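ESSB (Geobacillus thermodenitrificans, PDB 2YNQ) is an integral membrane component of the type VII secretion system, represented here by its extracellular domain, and probably acts in protein export as a self-associating subunit. Local coordinates at residues D[95-100]-D[135-140]; D[81-84]-D[90-93]; D[53-58]-D[105-110]. All blocks are in the same frame, centred on the assembly; numbering follows the deposited sequence.

Contact 1 (D[95-100]-D[135-140]); sequences LARTIE and DQEIKE
Arg97, in the last turn of helix 89-99, and Glu137, in the middle of helix 124-152, mark the nearest approach of the two backbones, yet their CA atoms are still 12.5 Å apart, so the contact is made wholly by two long side chains reaching across the gap. They come from opposite directions and form a salt bridge, the carboxylate meeting the edge of the guanidinium. Arg97 sends its CG anti to its own carbonyl carbon and then runs extended from CG to NE, which carries the guanidinium away from its helix. Glu137 is likewise extended beyond CG, and its carboxylate plane lies only 13° from that of the guanidinium. The grip is lopsided. NH1 of Arg97 lies 2.6 Å from OE2 of Glu137, with an angle of 154° at the hydrogen; it meets this oxygen on its syn side, but 24° out of the carboxylate plane. NH2 of Arg97 adds two weak bonds, one to the same OE2 of Glu137 at 3.2 Å and one to OE1 of Glu137 at 3.5 Å. OE2 therefore takes the main bond and a weak second one, while OE1 is held loosely. Beneath the bridge runs helix 102-118: Arg97 rests on its Ile105 and Glu137 on its Leu109, so the charged pair spans this helix and joins the two that flank it. Glu94 forms a further, long and weak ion pair with NE of Arg97. The bridge lies at the surface, and both residues remain partly exposed. One good bond backed by two weak ones is likely to restrain the rotation of both groups only modestly, and solvent probably screens much of the electrostatic strength.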
# COMPACT_ATOMS: atom_id res chain seq x y z
N LEU D 95 -15.78 -11.23 0.40
CA LEU D 95 -16.04 -10.92 1.82
C LEU D 95 -16.51 -9.48 1.99
O LEU D 95 -17.50 -9.22 2.69
CB LEU D 95 -14.78 -11.13 2.64
CG LEU D 95 -14.82 -11.34 4.14
CD1 LEU D 95 -16.06 -12.09 4.64
CD2 LEU D 95 -13.61 -12.16 4.47
N ALA D 96 -15.83 -8.55 1.32
CA ALA D 96 -16.18 -7.13 1.39
C ALA D 96 -17.62 -6.93 0.95
O ALA D 96 -18.36 -6.15 1.55
CB ALA D 96 -15.24 -6.31 0.52
N ARG D 97 -18.01 -7.64 -0.11
CA ARG D 97 -19.36 -7.51 -0.61
C ARG D 97 -20.39 -8.06 0.38
O ARG D 97 -21.47 -7.48 0.55
CB ARG D 97 -19.49 -8.20 -1.95
CG ARG D 97 -18.68 -7.61 -3.07
CD ARG D 97 -19.26 -8.17 -4.34
NE ARG D 97 -18.38 -8.14 -5.49
CZ ARG D 97 -18.19 -7.07 -6.26
NH1 ARG D 97 -18.80 -5.92 -5.98
NH2 ARG D 97 -17.37 -7.16 -7.31
N THR D 98 -20.05 -9.17 1.03
CA THR D 98 -20.93 -9.76 2.03
C THR D 98 -21.12 -8.78 3.19
O THR D 98 -22.22 -8.61 3.69
CB THR D 98 -20.34 -11.09 2.56
OG1 THR D 98 -20.05 -11.94 1.46
CG2 THR D 98 -21.31 -11.80 3.49
N ILE D 99 -20.01 -8.15 3.59
CA ILE D 99 -19.99 -7.17 4.67
C ILE D 99 -20.74 -5.91 4.27
O ILE D 99 -21.26 -5.19 5.11
CB ILE D 99 -18.52 -6.78 5.00
CG1 ILE D 99 -17.76 -7.96 5.60
CG2 ILE D 99 -18.45 -5.61 5.97
CD1 ILE D 99 -16.25 -7.74 5.61
N GLU D 100 -20.80 -5.67 2.97
CA GLU D 100 -21.38 -4.45 2.41
C GLU D 100 -20.64 -3.19 2.90
O GLU D 100 -21.26 -2.19 3.26
CB GLU D 100 -22.88 -4.38 2.70
CG GLU D 100 -23.64 -5.60 2.20
CD GLU D 100 -25.14 -5.42 2.27
OE1 GLU D 100 -25.73 -5.58 3.36
OE2 GLU D 100 -25.74 -5.12 1.23
N ASP D 135 -12.63 -0.81 -13.32
CA ASP D 135 -12.56 0.63 -13.17
C ASP D 135 -13.94 1.27 -13.18
O ASP D 135 -14.18 2.25 -12.48
CB ASP D 135 -11.67 1.21 -14.27
CG ASP D 135 -10.21 0.96 -14.00
OD1 ASP D 135 -9.74 1.22 -12.86
OD2 ASP D 135 -9.52 0.51 -14.94
N GLN D 136 -14.83 0.69 -13.97
CA GLN D 136 -16.22 1.14 -14.04
C GLN D 136 -16.93 0.88 -12.71
O GLN D 136 -17.63 1.76 -12.19
CB GLN D 136 -16.93 0.48 -15.25
CG GLN D 136 -18.38 0.92 -15.49
CD GLN D 136 -18.60 2.44 -15.40
OE1 GLN D 136 -19.17 2.94 -14.42
NE2 GLN D 136 -18.12 3.17 -16.42
N GLU D 137 -16.73 -0.30 -12.14
CA GLU D 137 -17.26 -0.59 -10.80
C GLU D 137 -16.68 0.31 -9.70
O GLU D 137 -17.41 0.79 -8.83
CB GLU D 137 -17.05 -2.05 -10.44
CG GLU D 137 -17.78 -2.42 -9.19
CD GLU D 137 -17.85 -3.91 -8.97
OE1 GLU D 137 -17.19 -4.66 -9.73
OE2 GLU D 137 -18.58 -4.32 -8.04
N ILE D 138 -15.37 0.53 -9.76
CA ILE D 138 -14.73 1.41 -8.79
C ILE D 138 -15.33 2.81 -8.91
O ILE D 138 -15.74 3.39 -7.91
CB ILE D 138 -13.19 1.45 -8.98
CG1 ILE D 138 -12.56 0.17 -8.41
CG2 ILE D 138 -12.59 2.70 -8.33
CD1 ILE D 138 -11.19 -0.15 -8.95
N LYS D 139 -15.41 3.33 -10.14
CA LYS D 139 -15.95 4.67 -10.35
C LYS D 139 -17.40 4.78 -9.88
O LYS D 139 -17.78 5.78 -9.28
CB LYS D 139 -15.79 5.12 -11.80
CG LYS D 139 -15.77 6.63 -11.91
CD LYS D 139 -15.45 7.15 -13.30
CE LYS D 139 -15.33 8.67 -13.24
NZ LYS D 139 -15.11 9.25 -14.59
N GLU D 140 -18.18 3.73 -10.12
CA GLU D 140 -19.54 3.67 -9.60
C GLU D 140 -19.60 3.86 -8.07
O GLU D 140 -20.37 4.69 -7.58
CB GLU D 140 -20.25 2.39 -10.07
CG GLU D 140 -21.77 2.50 -10.11
CD GLU D 140 -22.24 3.84 -10.69
OE1 GLU D 140 -21.93 4.11 -11.88
OE2 GLU D 140 -22.91 4.63 -9.97

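Contact 2 (D[81-84]-D[90-93])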
# COMPACT_ATOMS: atom_id res chain seq x y z
N TRP D 81 -8.88 -8.64 6.00
CA TRP D 81 -7.51 -8.13 6.02
C TRP D 81 -6.47 -9.23 5.88
O TRP D 81 -5.41 -9.01 5.28
CB TRP D 81 -7.26 -7.25 7.25
CG TRP D 81 -7.94 -5.92 7.07
CD1 TRP D 81 -9.07 -5.47 7.71
CD2 TRP D 81 -7.58 -4.90 6.12
NE1 TRP D 81 -9.41 -4.22 7.23
CE2 TRP D 81 -8.50 -3.84 6.26
CE3 TRP D 81 -6.55 -4.77 5.17
CZ2 TRP D 81 -8.44 -2.67 5.49
CZ3 TRP D 81 -6.48 -3.61 4.40
CH2 TRP D 81 -7.42 -2.58 4.57
N ILE D 82 -6.78 -10.41 6.39
CA ILE D 82 -5.87 -11.53 6.26
C ILE D 82 -5.78 -11.92 4.77
O ILE D 82 -4.67 -12.17 4.25
CB ILE D 82 -6.30 -12.73 7.14
CG1 ILE D 82 -6.12 -12.40 8.63
CG2 ILE D 82 -5.51 -13.99 6.73
CD1 ILE D 82 -6.82 -13.38 9.63
N TYR D 83 -6.91 -11.97 4.08
CA TYR D 83 -6.86 -12.29 2.64
C TYR D 83 -6.23 -11.21 1.81
O TYR D 83 -5.52 -11.50 0.83
CB TYR D 83 -8.24 -12.57 2.05
CG TYR D 83 -8.99 -13.71 2.68
CD1 TYR D 83 -8.36 -14.92 2.98
CD2 TYR D 83 -10.35 -13.58 2.93
CE1 TYR D 83 -9.09 -15.98 3.55
CE2 TYR D 83 -11.08 -14.61 3.49
CZ TYR D 83 -10.44 -15.81 3.80
OH TYR D 83 -11.22 -16.81 4.34
N ILE D 84 -6.50 -9.95 2.16
CA ILE D 84 -5.79 -8.86 1.51
C ILE D 84 -4.30 -9.11 1.73
O ILE D 84 -3.53 -9.07 0.78
CB ILE D 84 -6.14 -7.47 2.06
CG1 ILE D 84 -7.55 -7.04 1.62
CG2 ILE D 84 -5.09 -6.47 1.63
CD1 ILE D 84 -7.71 -6.70 0.08
N GLU D 90 -9.52 -11.83 -4.59
CA GLU D 90 -10.82 -12.42 -4.95
C GLU D 90 -11.63 -12.81 -3.71
O GLU D 90 -12.82 -12.49 -3.61
CB GLU D 90 -10.61 -13.60 -5.89
CG GLU D 90 -10.03 -13.11 -7.22
CD GLU D 90 -9.28 -14.15 -8.00
OE1 GLU D 90 -8.25 -14.63 -7.53
OE2 GLU D 90 -9.71 -14.48 -9.11
N GLU D 91 -10.95 -13.44 -2.76
CA GLU D 91 -11.54 -13.83 -1.51
C GLU D 91 -11.90 -12.59 -0.67
O GLU D 91 -13.00 -12.50 -0.13
CB GLU D 91 -10.55 -14.75 -0.79
CG GLU D 91 -11.13 -15.80 0.08
CD GLU D 91 -12.14 -16.70 -0.62
OE1 GLU D 91 -11.73 -17.67 -1.30
OE2 GLU D 91 -13.35 -16.48 -0.44
N ALA D 92 -11.00 -11.61 -0.63
CA ALA D 92 -11.27 -10.37 0.11
C ALA D 92 -12.41 -9.57 -0.54
O ALA D 92 -13.26 -8.99 0.17
CB ALA D 92 -10.01 -9.54 0.20
N LEU D 93 -12.45 -9.57 -1.87
CA LEU D 93 -13.53 -8.91 -2.59
C LEU D 93 -14.90 -9.48 -2.24
O LEU D 93 -15.83 -8.74 -1.99
CB LEU D 93 -13.30 -8.92 -4.10
CG LEU D 93 -14.38 -8.34 -5.02
CD1 LEU D 93 -14.70 -6.90 -4.69
CD2 LEU D 93 -13.99 -8.47 -6.49
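Tyr83 on helix 75-85 packs against Glu91 and Ala92 of helix 89-99, beginning at its CB, which lies 4.0 Å from CB of Ala92. From there CG is anti to the carbonyl carbon (chi1 -60°), a setting that turns one face of the ring to Glu91. At the root of the ring, CG and CD2 of Tyr83 touch CB of Glu91, both at 3.9 Å. Further out, all the way to CZ, the ring atoms meet CG of Glu91. That methylene sits over the ring centre, 3.6 Å from the centroid of Tyr83 and 11° off the normal, a CH-pi contact made to the face. A leucine in place of Tyr83 would probably leave the Glu91 methylene without its aromatic face and the Glu91 chain freer to turn. The Glu91 chain bends at chi2 just past this point, and its carboxylate plane stands 58° from the ring. At the tip, the hydroxyl end of Tyr83 lies near Glu37. Ala92 is shared by a second residue: CD1 of Ile84 lies 3.7 Å from CB of Ala92. The small Ala92 lets the backbones approach closely, its CA lying 5.4 Å from that of Tyr83. The arrangement is that of a helical hairpin, two consecutive helices joined by a short turn, within this all-helical extracellular domain.

Contact 3 (D[53-58]-D[105-110]); sequences MTESLT and IVYALL
Tyr107, on helix 102-118, reaches the loop 53-58 with the hydroxyl end of its ring and has more surface buried here than either of its main partners, Leu57 and Glu55. Its CG is anti to the backbone N (chi1 -170°), which projects the phenol across the 10.3 Å between the CA atoms of Leu57 and Tyr107. There OH of Tyr107 donates to OE2 of Glu55 in a very short hydrogen bond of 2.5 Å. The oxygen lies at the ring edge, in the ring plane, while the carboxylate itself is turned 75° from that plane. Glu55 approaches from the opposite direction, its chain bent at chi2 (71°), and its CG also lies 3.4 Å from OH of Tyr107. Leu57 crosses the phenol obliquely: its CD2 packs 3.6 Å from CE1 of Tyr107 and 3.5 Å from OH of Tyr107. Between these two loop residues Ser56 forms the centre of an inverse gamma turn, and its hydroxyl is hydrogen-bonded to Glu114 of the second subunit, placing the loop beside the dimer interface. Lys111 completes the polar cluster through a salt bridge to OE2 of Glu55. This buried oxygen thus receives a phenolic hydrogen and faces a lysine charge, two partners that would be expected to stabilise the carboxylate as an anion.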
# COMPACT_ATOMS: atom_id res chain seq x y z
N MET D 53 -1.25 -3.88 10.00
CA MET D 53 -0.21 -2.96 10.45
C MET D 53 0.87 -2.80 9.39
O MET D 53 1.60 -1.78 9.38
CB MET D 53 0.43 -3.42 11.77
CG MET D 53 -0.48 -3.33 12.99
SD MET D 53 -0.84 -1.63 13.47
CE MET D 53 0.83 -1.03 13.73
N THR D 54 0.99 -3.80 8.53
CA THR D 54 2.06 -3.82 7.54
C THR D 54 1.53 -3.63 6.12
O THR D 54 2.25 -3.82 5.14
CB THR D 54 2.85 -5.15 7.62
OG1 THR D 54 1.96 -6.26 7.43
CG2 THR D 54 3.51 -5.29 8.97
N GLU D 55 0.25 -3.28 5.98
CA GLU D 55 -0.31 -2.97 4.66
C GLU D 55 0.18 -1.59 4.21
O GLU D 55 0.07 -0.62 4.95
CB GLU D 55 -1.84 -3.04 4.71
CG GLU D 55 -2.54 -2.81 3.38
CD GLU D 55 -2.38 -3.96 2.40
OE1 GLU D 55 -1.86 -5.03 2.76
OE2 GLU D 55 -2.79 -3.78 1.23
N SER D 56 0.75 -1.50 3.02
CA SER D 56 1.20 -0.21 2.46
C SER D 56 0.05 0.67 2.08
O SER D 56 -0.32 0.70 0.93
CB SER D 56 2.01 -0.43 1.19
OG SER D 56 3.15 -1.19 1.48
N LEU D 57 -0.50 1.39 3.04
CA LEU D 57 -1.56 2.34 2.79
C LEU D 57 -0.99 3.74 2.90
O LEU D 57 -0.21 4.03 3.80
CB LEU D 57 -2.67 2.17 3.84
CG LEU D 57 -3.42 0.85 3.91
CD1 LEU D 57 -4.05 0.67 5.26
CD2 LEU D 57 -4.49 0.78 2.85
N THR D 58 -1.37 4.62 1.98
CA THR D 58 -1.09 6.04 2.15
C THR D 58 -2.02 6.54 3.25
O THR D 58 -3.01 5.86 3.60
CB THR D 58 -1.41 6.86 0.90
OG1 THR D 58 -2.81 6.75 0.63
CG2 THR D 58 -0.61 6.37 -0.30
N ILE D 105 -14.76 -2.82 -0.50
CA ILE D 105 -14.98 -3.37 -1.84
C ILE D 105 -14.07 -2.64 -2.81
O ILE D 105 -13.35 -3.27 -3.59
CB ILE D 105 -16.46 -3.26 -2.31
CG1 ILE D 105 -17.38 -4.04 -1.36
CG2 ILE D 105 -16.59 -3.74 -3.76
CD1 ILE D 105 -18.90 -3.80 -1.55
N VAL D 106 -14.05 -1.32 -2.73
CA VAL D 106 -13.18 -0.57 -3.61
C VAL D 106 -11.72 -0.97 -3.42
O VAL D 106 -10.99 -1.18 -4.40
CB VAL D 106 -13.33 0.96 -3.43
CG1 VAL D 106 -12.22 1.67 -4.16
CG2 VAL D 106 -14.69 1.42 -3.92
N TYR D 107 -11.29 -1.08 -2.17
CA TYR D 107 -9.88 -1.42 -1.93
C TYR D 107 -9.52 -2.80 -2.49
O TYR D 107 -8.45 -2.99 -3.09
CB TYR D 107 -9.56 -1.34 -0.45
CG TYR D 107 -8.10 -1.44 -0.19
CD1 TYR D 107 -7.25 -0.35 -0.43
CD2 TYR D 107 -7.54 -2.62 0.28
CE1 TYR D 107 -5.90 -0.43 -0.20
CE2 TYR D 107 -6.18 -2.72 0.53
CZ TYR D 107 -5.37 -1.63 0.28
OH TYR D 107 -4.01 -1.74 0.49
N ALA D 108 -10.43 -3.76 -2.32
CA ALA D 108 -10.23 -5.09 -2.85
C ALA D 108 -10.24 -5.10 -4.38
O ALA D 108 -9.45 -5.81 -5.02
CB ALA D 108 -11.28 -6.02 -2.29
N LEU D 109 -11.10 -4.28 -4.97
CA LEU D 109 -11.15 -4.11 -6.44
C LEU D 109 -9.81 -3.60 -6.96
O LEU D 109 -9.29 -4.09 -7.98
CB LEU D 109 -12.29 -3.18 -6.84
CG LEU D 109 -13.67 -3.84 -6.87
CD1 LEU D 109 -14.78 -2.79 -6.89
CD2 LEU D 109 -13.84 -4.88 -8.03
N LEU D 110 -9.22 -2.64 -6.23
CA LEU D 110 -7.88 -2.15 -6.57
C LEU D 110 -6.81 -3.24 -6.52
O LEU D 110 -6.01 -3.34 -7.44
CB LEU D 110 -7.49 -0.96 -5.70
CG LEU D 110 -8.22 0.34 -6.08
CD1 LEU D 110 -8.02 1.38 -4.99
CD2 LEU D 110 -7.84 0.90 -7.49

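Overall arrangement
Contact 2 comes first to completion along the chain, linking helices 75-85 and 89-99 within the long span bridged by contact 3; contact 1 follows it but alternates with contact 3. The centres of contacts 1 and 2 are about 13 Å apart, as are those of 1 and 3, while 2 and 3 lie about 10 Å apart. Helix 89-99 serves contacts 1 and 2, and helix 102-118, which carries half of contact 3, lies against it through Leu93 and Ala96. Ile138 packs on Leu109 and Leu110, bringing in helix 124-152. The C-terminal helices are thereby tied to one another and to the loop 53-58, with contact 3 adjoining the second subunit.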